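PDB 3VIU: phosphoribosylformylglycinamidine synthase 2, which belongs to the PurM-like (AIR synthase related) family and is built of two tandem PurM-type halves, with ADP and a magnesium ion bound in this model. Local coordinates for residues A[150-156]-A[411-417]. Numbering follows the deposited sequence.
Sequences NAIGVPT and YERYDHQ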
ATOM      1  N   ASN A 150       2.186  16.425  -6.916  1.00 21.42           N
ATOM      2  CA  ASN A 150       1.609  17.585  -7.578  1.00 24.21           C
ATOM      3  C   ASN A 150       2.474  18.037  -8.743  1.00 24.66           C
ATOM      4  O   ASN A 150       1.961  18.509  -9.760  1.00 25.20           O
ATOM      5  CB  ASN A 150       1.429  18.731  -6.586  1.00 26.95           C
ATOM      6  CG  ASN A 150       0.290  18.478  -5.603  1.00 29.43           C
ATOM      7  OD1 ASN A 150       0.060  19.277  -4.697  1.00 31.19           O
ATOM      8  ND2 ASN A 150      -0.429  17.368  -5.784  1.00 29.37           N
ATOM      9  N   ALA A 151       3.786  17.886  -8.599  1.00 23.26           N
ATOM     10  CA  ALA A 151       4.702  18.284  -9.652  1.00 21.10           C
ATOM     11  C   ALA A 151       4.710  17.298 -10.819  1.00 20.35           C
ATOM     12  O   ALA A 151       4.849  17.712 -11.970  1.00 20.51           O
ATOM     13  CB  ALA A 151       6.104  18.440  -9.096  1.00 19.37           C
ATOM     14  N   ILE A 152       4.552  16.004 -10.544  1.00 18.00           N
ATOM     15  CA  ILE A 152       4.584  15.028 -11.627  1.00 16.59           C
ATOM     16  C   ILE A 152       3.235  14.773 -12.288  1.00 15.43           C
ATOM     17  O   ILE A 152       3.167  14.103 -13.307  1.00 14.71           O
ATOM     18  CB  ILE A 152       5.209  13.675 -11.172  1.00 17.89           C
ATOM     19  CG1 ILE A 152       5.709  12.908 -12.404  1.00 18.04           C
ATOM     20  CG2 ILE A 152       4.187  12.830 -10.421  1.00 16.73           C
ATOM     21  CD1 ILE A 152       6.773  11.871 -12.101  1.00 16.58           C
ATOM     22  N   GLY A 153       2.165  15.309 -11.710  1.00 15.44           N
ATOM     23  CA  GLY A 153       0.846  15.139 -12.301  1.00 14.92           C
ATOM     24  C   GLY A 153       0.055  13.900 -11.922  1.00 16.10           C
ATOM     25  O   GLY A 153      -0.871  13.523 -12.635  1.00 18.39           O
ATOM     26  N   VAL A 154       0.418  13.253 -10.820  1.00 14.68           N
ATOM     27  CA  VAL A 154      -0.300  12.069 -10.373  1.00 14.67           C
ATOM     28  C   VAL A 154      -0.928  12.385  -9.025  1.00 15.67           C
ATOM     29  O   VAL A 154      -0.229  12.704  -8.065  1.00 17.71           O
ATOM     30  CB  VAL A 154       0.636  10.860 -10.233  1.00 13.48           C
ATOM     31  CG1 VAL A 154      -0.146   9.653  -9.745  1.00 11.72           C
ATOM     32  CG2 VAL A 154       1.289  10.556 -11.579  1.00 15.40           C
ATOM     33  N   PRO A 155      -2.260  12.306  -8.937  1.00 15.98           N
ATOM     34  CA  PRO A 155      -2.948  12.601  -7.684  1.00 16.18           C
ATOM     35  C   PRO A 155      -2.839  11.504  -6.651  1.00 19.08           C
ATOM     36  O   PRO A 155      -2.718  10.323  -6.981  1.00 21.19           O
ATOM     37  CB  PRO A 155      -4.390  12.782  -8.124  1.00 15.22           C
ATOM     38  CG  PRO A 155      -4.516  11.722  -9.177  1.00 14.77           C
ATOM     39  CD  PRO A 155      -3.227  11.901  -9.976  1.00 16.18           C
ATOM     40  N   THR A 156      -2.873  11.915  -5.394  1.00 19.91           N
ATOM     41  CA  THR A 156      -2.872  10.981  -4.292  1.00 22.39           C
ATOM     42  C   THR A 156      -4.362  10.963  -3.978  1.00 22.75           C
ATOM     43  O   THR A 156      -4.904  11.934  -3.459  1.00 23.13           O
ATOM     44  CB  THR A 156      -2.048  11.522  -3.123  1.00 21.17           C
ATOM     45  OG1 THR A 156      -0.664  11.471  -3.480  1.00 21.49           O
ATOM     46  CG2 THR A 156      -2.268  10.694  -1.872  1.00 24.91           C
ATOM     47  N   TYR A 411      -5.575  15.636   2.100  1.00 33.93           N
ATOM     48  CA  TYR A 411      -5.828  15.530   0.663  1.00 35.94           C
ATOM     49  C   TYR A 411      -6.051  16.868  -0.033  1.00 36.33           C
ATOM     50  O   TYR A 411      -6.067  16.935  -1.260  1.00 36.98           O
ATOM     51  CB  TYR A 411      -7.006  14.579   0.422  1.00 37.52           C
ATOM     52  CG  TYR A 411      -6.681  13.198   0.931  1.00 42.16           C
ATOM     53  CD1 TYR A 411      -5.661  12.447   0.341  1.00 43.29           C
ATOM     54  CD2 TYR A 411      -7.287  12.694   2.085  1.00 43.42           C
ATOM     55  CE1 TYR A 411      -5.235  11.236   0.895  1.00 44.72           C
ATOM     56  CE2 TYR A 411      -6.869  11.482   2.651  1.00 45.03           C
ATOM     57  CZ  TYR A 411      -5.837  10.763   2.051  1.00 46.17           C
ATOM     58  OH  TYR A 411      -5.377   9.598   2.626  1.00 46.32           O
ATOM     59  N   GLU A 412      -6.215  17.931   0.749  1.00 37.31           N
ATOM     60  CA  GLU A 412      -6.402  19.266   0.195  1.00 37.66           C
ATOM     61  C   GLU A 412      -5.056  19.781  -0.324  1.00 38.14           C
ATOM     62  O   GLU A 412      -4.990  20.787  -1.035  1.00 38.23           O
ATOM     63  CB  GLU A 412      -6.954  20.217   1.261  1.00 38.33           C
ATOM     64  CG  GLU A 412      -8.464  20.425   1.187  1.00 41.21           C
ATOM     65  CD  GLU A 412      -9.020  21.157   2.406  1.00 42.89           C
ATOM     66  OE1 GLU A 412      -8.404  22.161   2.827  1.00 43.20           O
ATOM     67  OE2 GLU A 412     -10.075  20.733   2.935  1.00 40.92           O
ATOM     68  N   ARG A 413      -3.984  19.084   0.038  1.00 37.05           N
ATOM     69  CA  ARG A 413      -2.645  19.460  -0.398  1.00 36.82           C
ATOM     70  C   ARG A 413      -2.407  18.932  -1.804  1.00 38.35           C
ATOM     71  O   ARG A 413      -1.552  19.438  -2.526  1.00 38.27           O
ATOM     72  CB  ARG A 413      -1.580  18.855   0.526  1.00 35.94           C
ATOM     73  CG  ARG A 413      -1.605  19.325   1.966  1.00 34.13           C
ATOM     74  CD  ARG A 413      -1.334  20.814   2.055  1.00 33.91           C
ATOM     75  NE  ARG A 413      -1.191  21.244   3.437  1.00 33.29           N
ATOM     76  CZ  ARG A 413      -0.251  20.797   4.259  1.00 33.50           C
ATOM     77  NH1 ARG A 413       0.626  19.905   3.832  1.00 34.81           N
ATOM     78  NH2 ARG A 413      -0.186  21.242   5.506  1.00 36.01           N
ATOM     79  N   TYR A 414      -3.174  17.915  -2.188  1.00 39.96           N
ATOM     80  CA  TYR A 414      -3.012  17.283  -3.493  1.00 42.30           C
ATOM     81  C   TYR A 414      -4.058  17.676  -4.542  1.00 43.31           C
ATOM     82  O   TYR A 414      -5.231  17.883  -4.220  1.00 42.88           O
ATOM     83  CB  TYR A 414      -3.029  15.757  -3.325  1.00 42.70           C
ATOM     84  CG  TYR A 414      -2.378  15.247  -2.050  1.00 42.64           C
ATOM     85  CD1 TYR A 414      -1.096  15.663  -1.672  1.00 42.30           C
ATOM     86  CD2 TYR A 414      -3.033  14.318  -1.236  1.00 42.82           C
ATOM     87  CE1 TYR A 414      -0.481  15.162  -0.517  1.00 41.95           C
ATOM     88  CE2 TYR A 414      -2.431  13.809  -0.081  1.00 41.94           C
ATOM     89  CZ  TYR A 414      -1.155  14.234   0.273  1.00 43.45           C
ATOM     90  OH  TYR A 414      -0.555  13.721   1.406  1.00 41.72           O
ATOM     91  N   ASP A 415      -3.618  17.770  -5.796  1.00 44.20           N
ATOM     92  CA  ASP A 415      -4.507  18.101  -6.908  1.00 45.93           C
ATOM     93  C   ASP A 415      -4.323  17.113  -8.060  1.00 45.64           C
ATOM     94  O   ASP A 415      -3.647  16.097  -7.908  1.00 45.08           O
ATOM     95  CB  ASP A 415      -4.278  19.546  -7.394  1.00 48.28           C
ATOM     96  CG  ASP A 415      -2.802  19.907  -7.530  1.00 50.10           C
ATOM     97  OD1 ASP A 415      -2.094  19.275  -8.339  1.00 51.62           O
ATOM     98  OD2 ASP A 415      -2.350  20.839  -6.828  1.00 50.87           O
ATOM     99  N   HIS A 416      -4.938  17.410  -9.200  1.00 45.91           N
ATOM    100  CA  HIS A 416      -4.863  16.556 -10.384  1.00 45.70           C
ATOM    101  C   HIS A 416      -5.830  15.379 -10.343  1.00 45.93           C
ATOM    102  O   HIS A 416      -5.541  14.320 -10.900  1.00 45.28           O
ATOM    103  CB  HIS A 416      -3.447  16.013 -10.589  1.00 45.65           C
ATOM    104  CG  HIS A 416      -2.440  17.059 -10.947  1.00 46.30           C
ATOM    105  ND1 HIS A 416      -2.577  17.876 -12.050  1.00 46.88           N
ATOM    106  CD2 HIS A 416      -1.271  17.408 -10.361  1.00 45.88           C
ATOM    107  CE1 HIS A 416      -1.534  18.684 -12.126  1.00 46.79           C
ATOM    108  NE2 HIS A 416      -0.728  18.420 -11.113  1.00 47.01           N
ATOM    109  N   GLN A 417      -6.972  15.550  -9.687  1.00 46.46           N
ATOM    110  CA  GLN A 417      -7.952  14.472  -9.629  1.00 47.88           C
ATOM    111  C   GLN A 417      -8.448  14.141 -11.038  1.00 48.34           C
ATOM    112  O   GLN A 417      -8.892  13.021 -11.300  1.00 47.56           O
ATOM    113  CB  GLN A 417      -9.135  14.857  -8.740  1.00 47.47           C
ATOM    114  CG  GLN A 417      -8.775  15.009  -7.279  1.00 49.52           C
ATOM    115  CD  GLN A 417      -8.038  16.302  -6.984  1.00 50.89           C
ATOM    116  OE1 GLN A 417      -7.462  16.462  -5.909  1.00 52.23           O
ATOM    117  NE2 GLN A 417      -8.064  17.236  -7.931  1.00 51.81           N
TER
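Residues 150-156 run from the last turn of helix 132-152 through a turn into edge strand 156-163. G153 ends the helical geometry with a positive phi of 87°. Here a side chain would jam against the preceding carbonyl oxygen. Residues 411-417 form an irregular link between helix 408-411 and strand 422-424. Its backbone bends where Y414 N hydrogen-bonds to Y411 O at 3.2 Å. The two backbones come closest at P155 and H416, with CA atoms 5.2 Å apart.

H416 reaches back to the helix end. H416 NE2 donates a hydrogen bond to N150 O at 3.0 Å, and the ring face takes a CH-pi contact from G153 CA. The end of the N150 side chain lies against the backbone of 413-415. P155 rests on the opposing backbone: P155 CB is 3.4 Å from D415 O and CG 3.3 Å from H416 O. T156 CB lies over one face of the Y414 ring, 3.9 Å from its centroid, in a second CH-pi contact. The other neighbours of Y414 include V142 and A146 of helix 132-152. Y411 adds looser packing, with CE1 4.1 Å from T156 CG2. R413 extends elsewhere, to a salt bridge with D724.

The contact joins the first PurM-type half to the segment leading into the second. Its chemistry is mixed: polar at the helix end, where H416 meets N150 O, and mainly apolar beside T156, which packs on Y414.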